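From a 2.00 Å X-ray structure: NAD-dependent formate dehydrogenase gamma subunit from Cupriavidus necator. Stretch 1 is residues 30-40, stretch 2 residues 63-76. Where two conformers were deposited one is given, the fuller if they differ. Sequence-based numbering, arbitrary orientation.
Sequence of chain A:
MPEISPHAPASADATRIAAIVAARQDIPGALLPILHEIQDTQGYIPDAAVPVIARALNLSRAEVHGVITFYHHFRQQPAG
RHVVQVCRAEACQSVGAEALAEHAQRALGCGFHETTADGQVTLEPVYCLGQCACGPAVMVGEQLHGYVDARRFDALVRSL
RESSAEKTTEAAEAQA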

ATOM      1  N   ALA A  30      -4.569   9.286 -21.566  1.00 25.40           N
ATOM      2  CA  ALA A  30      -4.739   7.919 -22.043  1.00 25.37           C
ATOM      3  C   ALA A  30      -3.440   7.124 -22.151  1.00 24.90           C
ATOM      4  O   ALA A  30      -3.519   5.903 -22.277  1.00 26.75           O
ATOM      5  CB  ALA A  30      -5.412   7.952 -23.430  1.00 26.57           C
ATOM      6  N   LEU A  31      -2.263   7.760 -22.112  1.00 21.53           N
ATOM      7  CA  LEU A  31      -1.039   7.049 -22.493  1.00 23.91           C
ATOM      8  C   LEU A  31      -0.773   5.842 -21.591  1.00 25.45           C
ATOM      9  O   LEU A  31      -0.515   4.742 -22.094  1.00 26.12           O
ATOM     10  CB  LEU A  31       0.164   7.990 -22.509  1.00 25.22           C
ATOM     11  CG  LEU A  31       1.473   7.342 -22.966  1.00 27.37           C
ATOM     12  CD1 LEU A  31       1.252   6.505 -24.222  1.00 28.92           C
ATOM     13  CD2 LEU A  31       2.546   8.404 -23.227  1.00 27.57           C
ATOM     14  N   LEU A  32      -0.782   6.028 -20.256  1.00 23.38           N
ATOM     15  CA  LEU A  32      -0.522   4.892 -19.368  1.00 22.69           C
ATOM     16  C   LEU A  32      -1.577   3.791 -19.473  1.00 22.50           C
ATOM     17  O   LEU A  32      -1.189   2.610 -19.452  1.00 23.57           O
ATOM     18  CB  LEU A  32      -0.367   5.350 -17.907  1.00 22.21           C
ATOM     19  CG  LEU A  32       1.088   5.536 -17.471  1.00 24.28           C
ATOM     20  CD1 LEU A  32       1.658   6.761 -18.143  1.00 24.91           C
ATOM     21  CD2 LEU A  32       1.268   5.644 -15.929  1.00 26.47           C
ATOM     22  N   PRO A  33      -2.897   4.074 -19.487  1.00 20.28           N
ATOM     23  CA  PRO A  33      -3.859   2.982 -19.752  1.00 22.73           C
ATOM     24  C   PRO A  33      -3.596   2.273 -21.066  1.00 23.97           C
ATOM     25  O   PRO A  33      -3.791   1.052 -21.166  1.00 23.88           O
ATOM     26  CB  PRO A  33      -5.216   3.696 -19.745  1.00 23.21           C
ATOM     27  CG  PRO A  33      -4.985   4.858 -18.746  1.00 22.01           C
ATOM     28  CD  PRO A  33      -3.581   5.316 -19.058  1.00 21.21           C
ATOM     29  N   ILE A  34      -3.169   3.009 -22.094  1.00 24.41           N
ATOM     30  CA  ILE A  34      -2.862   2.373 -23.375  1.00 26.39           C
ATOM     31  C   ILE A  34      -1.657   1.452 -23.227  1.00 25.37           C
ATOM     32  O   ILE A  34      -1.681   0.297 -23.662  1.00 23.86           O
ATOM     33  CB  ILE A  34      -2.623   3.440 -24.462  1.00 23.73           C
ATOM     34  CG1 ILE A  34      -3.943   4.079 -24.880  1.00 24.28           C
ATOM     35  CG2 ILE A  34      -1.886   2.845 -25.664  1.00 23.38           C
ATOM     36  CD1 ILE A  34      -3.791   5.248 -25.855  1.00 23.26           C
ATOM     37  N   LEU A  35      -0.591   1.946 -22.589  1.00 23.09           N
ATOM     38  CA  LEU A  35       0.615   1.139 -22.432  1.00 23.62           C
ATOM     39  C   LEU A  35       0.333  -0.108 -21.601  1.00 25.39           C
ATOM     40  O   LEU A  35       0.849  -1.189 -21.904  1.00 28.08           O
ATOM     41  CB  LEU A  35       1.734   1.974 -21.794  1.00 22.79           C
ATOM     42  CG  LEU A  35       2.298   3.119 -22.648  1.00 24.06           C
ATOM     43  CD1 LEU A  35       3.336   3.977 -21.856  1.00 22.62           C
ATOM     44  CD2 LEU A  35       2.921   2.584 -23.911  1.00 26.24           C
ATOM     45  N   HIS A  36      -0.481   0.026 -20.547  1.00 23.65           N
ATOM     46  CA  HIS A  36      -0.891  -1.137 -19.757  1.00 25.10           C
ATOM     47  C   HIS A  36      -1.646  -2.164 -20.603  1.00 23.28           C
ATOM     48  O   HIS A  36      -1.402  -3.373 -20.502  1.00 24.23           O
ATOM     49  CB  HIS A  36      -1.760  -0.693 -18.582  1.00 24.37           C
ATOM     50  CG  HIS A  36      -0.976  -0.168 -17.414  1.00 25.45           C
ATOM     51  ND1 HIS A  36       0.013  -0.901 -16.792  1.00 25.69           N
ATOM     52  CD2 HIS A  36      -1.036   1.017 -16.759  1.00 23.95           C
ATOM     53  CE1 HIS A  36       0.517  -0.196 -15.792  1.00 24.41           C
ATOM     54  NE2 HIS A  36      -0.093   0.975 -15.760  1.00 24.53           N
ATOM     55  N   GLU A  37      -2.603  -1.712 -21.411  1.00 23.11           N
ATOM     56  CA  GLU A  37      -3.404  -2.675 -22.175  1.00 24.09           C
ATOM     57  C   GLU A  37      -2.564  -3.390 -23.233  1.00 25.60           C
ATOM     58  O   GLU A  37      -2.738  -4.592 -23.456  1.00 25.42           O
ATOM     59  CB  GLU A  37      -4.602  -1.984 -22.829  1.00 21.92           C
ATOM     60  CG  GLU A  37      -5.555  -2.939 -23.592  1.00 33.42           C
ATOM     61  CD  GLU A  37      -6.315  -3.915 -22.687  1.00 37.20           C
ATOM     62  OE1 GLU A  37      -6.167  -3.840 -21.443  1.00 38.42           O
ATOM     63  OE2 GLU A  37      -7.066  -4.763 -23.232  1.00 42.07           O
ATOM     64  N   ILE A  38      -1.650  -2.670 -23.890  1.00 25.36           N
ATOM     65  CA  ILE A  38      -0.722  -3.302 -24.829  1.00 27.10           C
ATOM     66  C   ILE A  38       0.138  -4.340 -24.114  1.00 26.92           C
ATOM     67  O   ILE A  38       0.222  -5.496 -24.537  1.00 26.59           O
ATOM     68  CB  ILE A  38       0.154  -2.246 -25.531  1.00 25.78           C
ATOM     69  CG1 ILE A  38      -0.710  -1.271 -26.339  1.00 26.30           C
ATOM     70  CG2 ILE A  38       1.157  -2.942 -26.450  1.00 25.43           C
ATOM     71  CD1 ILE A  38       0.080  -0.098 -26.973  1.00 24.91           C
ATOM     72  N   GLN A  39       0.787  -3.947 -23.013  1.00 27.38           N
ATOM     73  CA  GLN A  39       1.617  -4.890 -22.265  1.00 26.67           C
ATOM     74  C   GLN A  39       0.791  -6.055 -21.717  1.00 28.05           C
ATOM     75  O   GLN A  39       1.259  -7.200 -21.702  1.00 29.34           O
ATOM     76  CB  GLN A  39       2.359  -4.170 -21.127  1.00 24.76           C
ATOM     77  CG  GLN A  39       3.265  -5.089 -20.298  1.00 26.93           C
ATOM     78  CD  GLN A  39       4.460  -4.368 -19.708  1.00 30.75           C
ATOM     79  OE1 GLN A  39       5.201  -3.685 -20.419  1.00 33.41           O
ATOM     80  NE2 GLN A  39       4.660  -4.520 -18.398  1.00 30.53           N
ATOM     81  N   ASP A  40      -0.423  -5.776 -21.225  1.00 25.64           N
ATOM     82  CA  ASP A  40      -1.250  -6.841 -20.656  1.00 29.69           C
ATOM     83  C   ASP A  40      -1.633  -7.873 -21.708  1.00 32.74           C
ATOM     84  O   ASP A  40      -1.706  -9.068 -21.413  1.00 35.67           O
ATOM     85  CB  ASP A  40      -2.509  -6.260 -20.001  1.00 31.87           C
ATOM     86  CG  ASP A  40      -2.203  -5.504 -18.698  1.00 34.54           C
ATOM     87  OD1 ASP A  40      -1.038  -5.545 -18.245  1.00 34.78           O
ATOM     88  OD2 ASP A  40      -3.121  -4.858 -18.141  1.00 36.10           O
ATOM     89  N   GLU A  63       8.355  11.624 -26.941  1.00 33.36           N
ATOM     90  CA  GLU A  63       7.577  11.732 -25.715  1.00 32.97           C
ATOM     91  C   GLU A  63       7.074  10.362 -25.264  1.00 31.26           C
ATOM     92  O   GLU A  63       7.240   9.972 -24.100  1.00 29.80           O
ATOM     93  CB  GLU A  63       6.422  12.707 -25.945  1.00 36.34           C
ATOM     94  CG  GLU A  63       5.302  12.633 -24.936  1.00 41.58           C
ATOM     95  CD  GLU A  63       5.683  13.254 -23.610  1.00 48.05           C
ATOM     96  OE1 GLU A  63       6.688  13.983 -23.573  1.00 51.39           O
ATOM     97  OE2 GLU A  63       4.977  13.013 -22.604  1.00 50.25           O
ATOM     98  N   VAL A  64       6.461   9.609 -26.186  1.00 29.52           N
ATOM     99  CA  VAL A  64       5.935   8.290 -25.850  1.00 29.78           C
ATOM    100  C   VAL A  64       7.065   7.367 -25.401  1.00 30.76           C
ATOM    101  O   VAL A  64       6.959   6.683 -24.376  1.00 29.51           O
ATOM    102  CB  VAL A  64       5.165   7.702 -27.052  1.00 31.16           C
ATOM    103  CG1 VAL A  64       4.681   6.292 -26.740  1.00 30.99           C
ATOM    104  CG2 VAL A  64       3.988   8.599 -27.417  1.00 31.83           C
ATOM    105  N   HIS A  65       8.164   7.330 -26.166  1.00 32.05           N
ATOM    106  CA  HIS A  65       9.285   6.482 -25.778  0.58 34.40           C
ATOM    107  C   HIS A  65       9.839   6.884 -24.410  1.00 33.23           C
ATOM    108  O   HIS A  65      10.240   6.019 -23.618  1.00 32.10           O
ATOM    109  CB  HIS A  65      10.373   6.527 -26.853  0.58 38.39           C
ATOM    110  CG  HIS A  65      11.575   5.701 -26.523  0.58 41.13           C
ATOM    111  ND1 HIS A  65      12.756   6.252 -26.074  0.58 43.91           N
ATOM    112  CD2 HIS A  65      11.774   4.361 -26.562  0.58 42.64           C
ATOM    113  CE1 HIS A  65      13.634   5.289 -25.858  0.58 45.03           C
ATOM    114  NE2 HIS A  65      13.063   4.133 -26.145  0.58 43.74           N
ATOM    115  N   GLY A  66       9.841   8.180 -24.099  1.00 31.39           N
ATOM    116  CA  GLY A  66      10.345   8.612 -22.802  1.00 30.86           C
ATOM    117  C   GLY A  66       9.477   8.131 -21.651  1.00 32.71           C
ATOM    118  O   GLY A  66       9.980   7.811 -20.569  1.00 29.21           O
ATOM    119  N   VAL A  67       8.161   8.068 -21.866  1.00 33.78           N
ATOM    120  CA  VAL A  67       7.273   7.518 -20.846  1.00 32.86           C
ATOM    121  C   VAL A  67       7.540   6.028 -20.655  1.00 31.94           C
ATOM    122  O   VAL A  67       7.690   5.549 -19.525  1.00 31.21           O
ATOM    123  CB  VAL A  67       5.806   7.802 -21.220  1.00 29.87           C
ATOM    124  CG1 VAL A  67       4.823   6.982 -20.346  1.00 26.67           C
ATOM    125  CG2 VAL A  67       5.530   9.315 -21.124  1.00 28.59           C
ATOM    126  N   ILE A  68       7.629   5.278 -21.761  1.00 32.02           N
ATOM    127  CA  ILE A  68       7.899   3.846 -21.672  1.00 32.21           C
ATOM    128  C   ILE A  68       9.191   3.598 -20.910  1.00 34.57           C
ATOM    129  O   ILE A  68       9.264   2.714 -20.044  1.00 35.87           O
ATOM    130  CB  ILE A  68       7.950   3.222 -23.082  1.00 32.75           C
ATOM    131  CG1 ILE A  68       6.584   3.303 -23.765  1.00 31.39           C
ATOM    132  CG2 ILE A  68       8.409   1.781 -23.004  1.00 33.69           C
ATOM    133  CD1 ILE A  68       6.639   3.028 -25.282  1.00 31.33           C
ATOM    134  N   THR A  69      10.225   4.393 -21.203  1.00 34.40           N
ATOM    135  CA  THR A  69      11.522   4.232 -20.561  1.00 36.00           C
ATOM    136  C   THR A  69      11.500   4.643 -19.090  1.00 35.29           C
ATOM    137  O   THR A  69      12.206   4.043 -18.271  1.00 35.51           O
ATOM    138  CB  THR A  69      12.568   5.046 -21.336  1.00 36.59           C
ATOM    139  OG1 THR A  69      12.772   4.441 -22.619  1.00 40.22           O
ATOM    140  CG2 THR A  69      13.885   5.100 -20.597  1.00 39.71           C
ATOM    141  N   PHE A  70      10.693   5.641 -18.734  1.00 35.09           N
ATOM    142  CA  PHE A  70      10.690   6.149 -17.363  1.00 32.51           C
ATOM    143  C   PHE A  70      10.155   5.113 -16.378  1.00 32.34           C
ATOM    144  O   PHE A  70      10.679   4.970 -15.268  1.00 30.00           O
ATOM    145  CB  PHE A  70       9.854   7.435 -17.295  1.00 31.96           C
ATOM    146  CG  PHE A  70       9.810   8.079 -15.913  1.00 32.28           C
ATOM    147  CD1 PHE A  70      10.773   9.009 -15.541  1.00 33.03           C
ATOM    148  CD2 PHE A  70       8.796   7.770 -15.011  1.00 31.75           C
ATOM    149  CE1 PHE A  70      10.740   9.603 -14.278  1.00 33.33           C
ATOM    150  CE2 PHE A  70       8.747   8.361 -13.753  1.00 32.38           C
ATOM    151  CZ  PHE A  70       9.735   9.288 -13.385  1.00 33.13           C
ATOM    152  N   TYR A  71       9.108   4.387 -16.751  1.00 31.50           N
ATOM    153  CA  TYR A  71       8.370   3.565 -15.802  1.00 31.36           C
ATOM    154  C   TYR A  71       8.886   2.132 -15.852  1.00 33.31           C
ATOM    155  O   TYR A  71       8.758   1.459 -16.880  1.00 35.70           O
ATOM    156  CB  TYR A  71       6.869   3.621 -16.095  1.00 27.91           C
ATOM    157  CG  TYR A  71       6.216   4.960 -15.775  1.00 25.70           C
ATOM    158  CD1 TYR A  71       5.875   5.315 -14.464  1.00 27.51           C
ATOM    159  CD2 TYR A  71       5.930   5.863 -16.790  1.00 27.37           C
ATOM    160  CE1 TYR A  71       5.261   6.564 -14.182  1.00 26.49           C
ATOM    161  CE2 TYR A  71       5.328   7.090 -16.527  1.00 29.06           C
ATOM    162  CZ  TYR A  71       5.012   7.444 -15.220  1.00 27.07           C
ATOM    163  OH  TYR A  71       4.409   8.656 -14.997  1.00 25.41           O
ATOM    164  N   HIS A  72       9.420   1.659 -14.721  1.00 34.08           N
ATOM    165  CA  HIS A  72      10.031   0.337 -14.640  0.55 35.05           C
ATOM    166  C   HIS A  72       9.044  -0.789 -14.916  1.00 32.62           C
ATOM    167  O   HIS A  72       9.461  -1.889 -15.288  1.00 33.67           O
ATOM    168  CB  HIS A  72      10.654   0.144 -13.251  0.55 37.32           C
ATOM    169  CG  HIS A  72      11.772   1.097 -12.947  0.55 39.94           C
ATOM    170  ND1 HIS A  72      11.848   1.805 -11.764  0.55 39.37           N
ATOM    171  CD2 HIS A  72      12.868   1.445 -13.661  0.55 41.33           C
ATOM    172  CE1 HIS A  72      12.935   2.556 -11.769  0.55 41.28           C
ATOM    173  NE2 HIS A  72      13.574   2.353 -12.907  0.55 41.67           N
ATOM    174  N   HIS A  73       7.751  -0.556 -14.705  1.00 28.36           N
ATOM    175  CA  HIS A  73       6.798  -1.631 -14.939  1.00 27.62           C
ATOM    176  C   HIS A  73       6.767  -2.049 -16.406  1.00 27.11           C
ATOM    177  O   HIS A  73       6.569  -3.232 -16.702  1.00 30.38           O
ATOM    178  CB  HIS A  73       5.402  -1.213 -14.464  1.00 27.39           C
ATOM    179  CG  HIS A  73       4.336  -2.225 -14.744  1.00 25.92           C
ATOM    180  ND1 HIS A  73       4.130  -3.331 -13.948  1.00 27.19           N
ATOM    181  CD2 HIS A  73       3.417  -2.298 -15.735  1.00 26.14           C
ATOM    182  CE1 HIS A  73       3.136  -4.051 -14.446  1.00 27.22           C
ATOM    183  NE2 HIS A  73       2.681  -3.441 -15.522  1.00 26.03           N
ATOM    184  N   PHE A  74       7.021  -1.124 -17.331  1.00 26.99           N
ATOM    185  CA  PHE A  74       6.834  -1.385 -18.763  1.00 27.38           C
ATOM    186  C   PHE A  74       8.073  -2.041 -19.357  1.00 31.53           C
ATOM    187  O   PHE A  74       9.195  -1.608 -19.096  1.00 32.40           O
ATOM    188  CB  PHE A  74       6.529  -0.084 -19.514  1.00 26.17           C
ATOM    189  CG  PHE A  74       5.206   0.541 -19.136  1.00 26.53           C
ATOM    190  CD1 PHE A  74       4.053  -0.228 -19.076  1.00 25.56           C
ATOM    191  CD2 PHE A  74       5.118   1.894 -18.848  1.00 25.64           C
ATOM    192  CE1 PHE A  74       2.833   0.339 -18.721  1.00 25.51           C
ATOM    193  CE2 PHE A  74       3.904   2.469 -18.493  1.00 25.69           C
ATOM    194  CZ  PHE A  74       2.767   1.702 -18.420  1.00 25.58           C
ATOM    195  N   ARG A  75       7.884  -3.084 -20.156  1.00 35.63           N
ATOM    196  CA  ARG A  75       9.005  -3.709 -20.838  0.57 38.97           C
ATOM    197  C   ARG A  75       8.825  -3.579 -22.341  1.00 38.55           C
ATOM    198  O   ARG A  75       7.702  -3.582 -22.851  1.00 37.29           O
ATOM    199  CB  ARG A  75       9.191  -5.180 -20.431  0.57 41.30           C
ATOM    200  CG  ARG A  75       7.948  -6.034 -20.387  0.57 41.80           C
ATOM    201  CD  ARG A  75       8.277  -7.420 -19.820  0.57 42.31           C
ATOM    202  NE  ARG A  75       8.597  -7.382 -18.396  0.57 42.49           N
ATOM    203  CZ  ARG A  75       9.806  -7.598 -17.877  0.57 41.95           C
ATOM    204  NH1 ARG A  75      10.839  -7.883 -18.661  0.57 43.35           N
ATOM    205  NH2 ARG A  75       9.981  -7.536 -16.567  0.57 39.40           N
ATOM    206  N   GLN A  76       9.947  -3.422 -23.036  1.00 41.86           N
ATOM    207  CA  GLN A  76       9.962  -3.247 -24.481  1.00 44.54           C
ATOM    208  C   GLN A  76      10.343  -4.514 -25.234  1.00 42.87           C
ATOM    209  O   GLN A  76      10.433  -4.483 -26.461  1.00 43.55           O
ATOM    210  CB  GLN A  76      10.905  -2.100 -24.857  1.00 48.18           C
ATOM    211  CG  GLN A  76      10.372  -0.755 -24.415  1.00 50.53           C
ATOM    212  CD  GLN A  76      11.328   0.392 -24.673  1.00 55.31           C
ATOM    213  OE1 GLN A  76      11.113   1.203 -25.578  1.00 58.20           O
ATOM    214  NE2 GLN A  76      12.385   0.480 -23.860  1.00 54.75           N
TER

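The first stretch is helical through Asp40, with an unbroken i to i+4 ladder that runs from Ile34 N to Ala30 O (2.9 Å) as far as Asp40 N to His36 O (2.7 Å). The second stretch begins as a helix, residues 63-70, and the two axes cross at -65° with a closest approach of 11.2 Å. The second helix then frays: the bond from Tyr71 N to Val67 O is long, at 3.3 Å, and weak, and Tyr71 is the first residue to leave helical phi/psi. A type I turn from Tyr71 to Phe74 follows, closed by Phe74 N to Tyr71 O at 3.1 Å. It redirects the chain so that contact with the first helix continues beyond the end of the second: the CA atoms of Leu31 and Val64 lie 7.8 Å apart, those of Gln39 and Phe74 7.2 Å.

Between the helices the contact is apolar. Val67 points toward the first helix and meets three leucines, its CG2 lying 3.8 Å from Leu31 CD2 and its CG1 3.9 Å from Leu32 CD1 and 3.7 Å from Leu35 CD1. Leu35 also packs against Ile68, with its CD2 3.7 Å from Ile68 CG1. Leu32 also packs against the turn, with CD2 over one face of the Tyr71 ring.

Phe74 carries the packing from the helix pair into the turn. Its CA-to-CB bond points sideways, but the ring reaches back to the first helix and places a face under Leu35 CB, which sits 3.9 Å from the ring centroid and 25° off the normal, a CH-pi contact. The same ring directs its edge toward the face of His36, with centroids 5.0 Å apart and planes at 57°; Phe74 CE1 lies 3.6 Å from His36 ND1. His73 approaches the edge of the His36 ring, where its CD2 is 3.6 Å from His36 CE1, but the two imidazoles are inclined at 54° in an oblique arrangement.

Polar pairing is concentrated at Gln39, the residue with the largest area covered by the opposing stretch. Its amide spans Phe74 by bonding to the backbone of both neighbours: NE2 donates to His73 O at 2.9 Å, and OE1 accepts from Arg75 N at 2.8 Å, with N-H...acceptor angles of 164° and 166°. Because one group serves as both donor and acceptor, the two nearly linear bonds fix the orientation of the amide and tie the first helix to the chain leaving the turn. NE2 also lies over one face of the His73 ring.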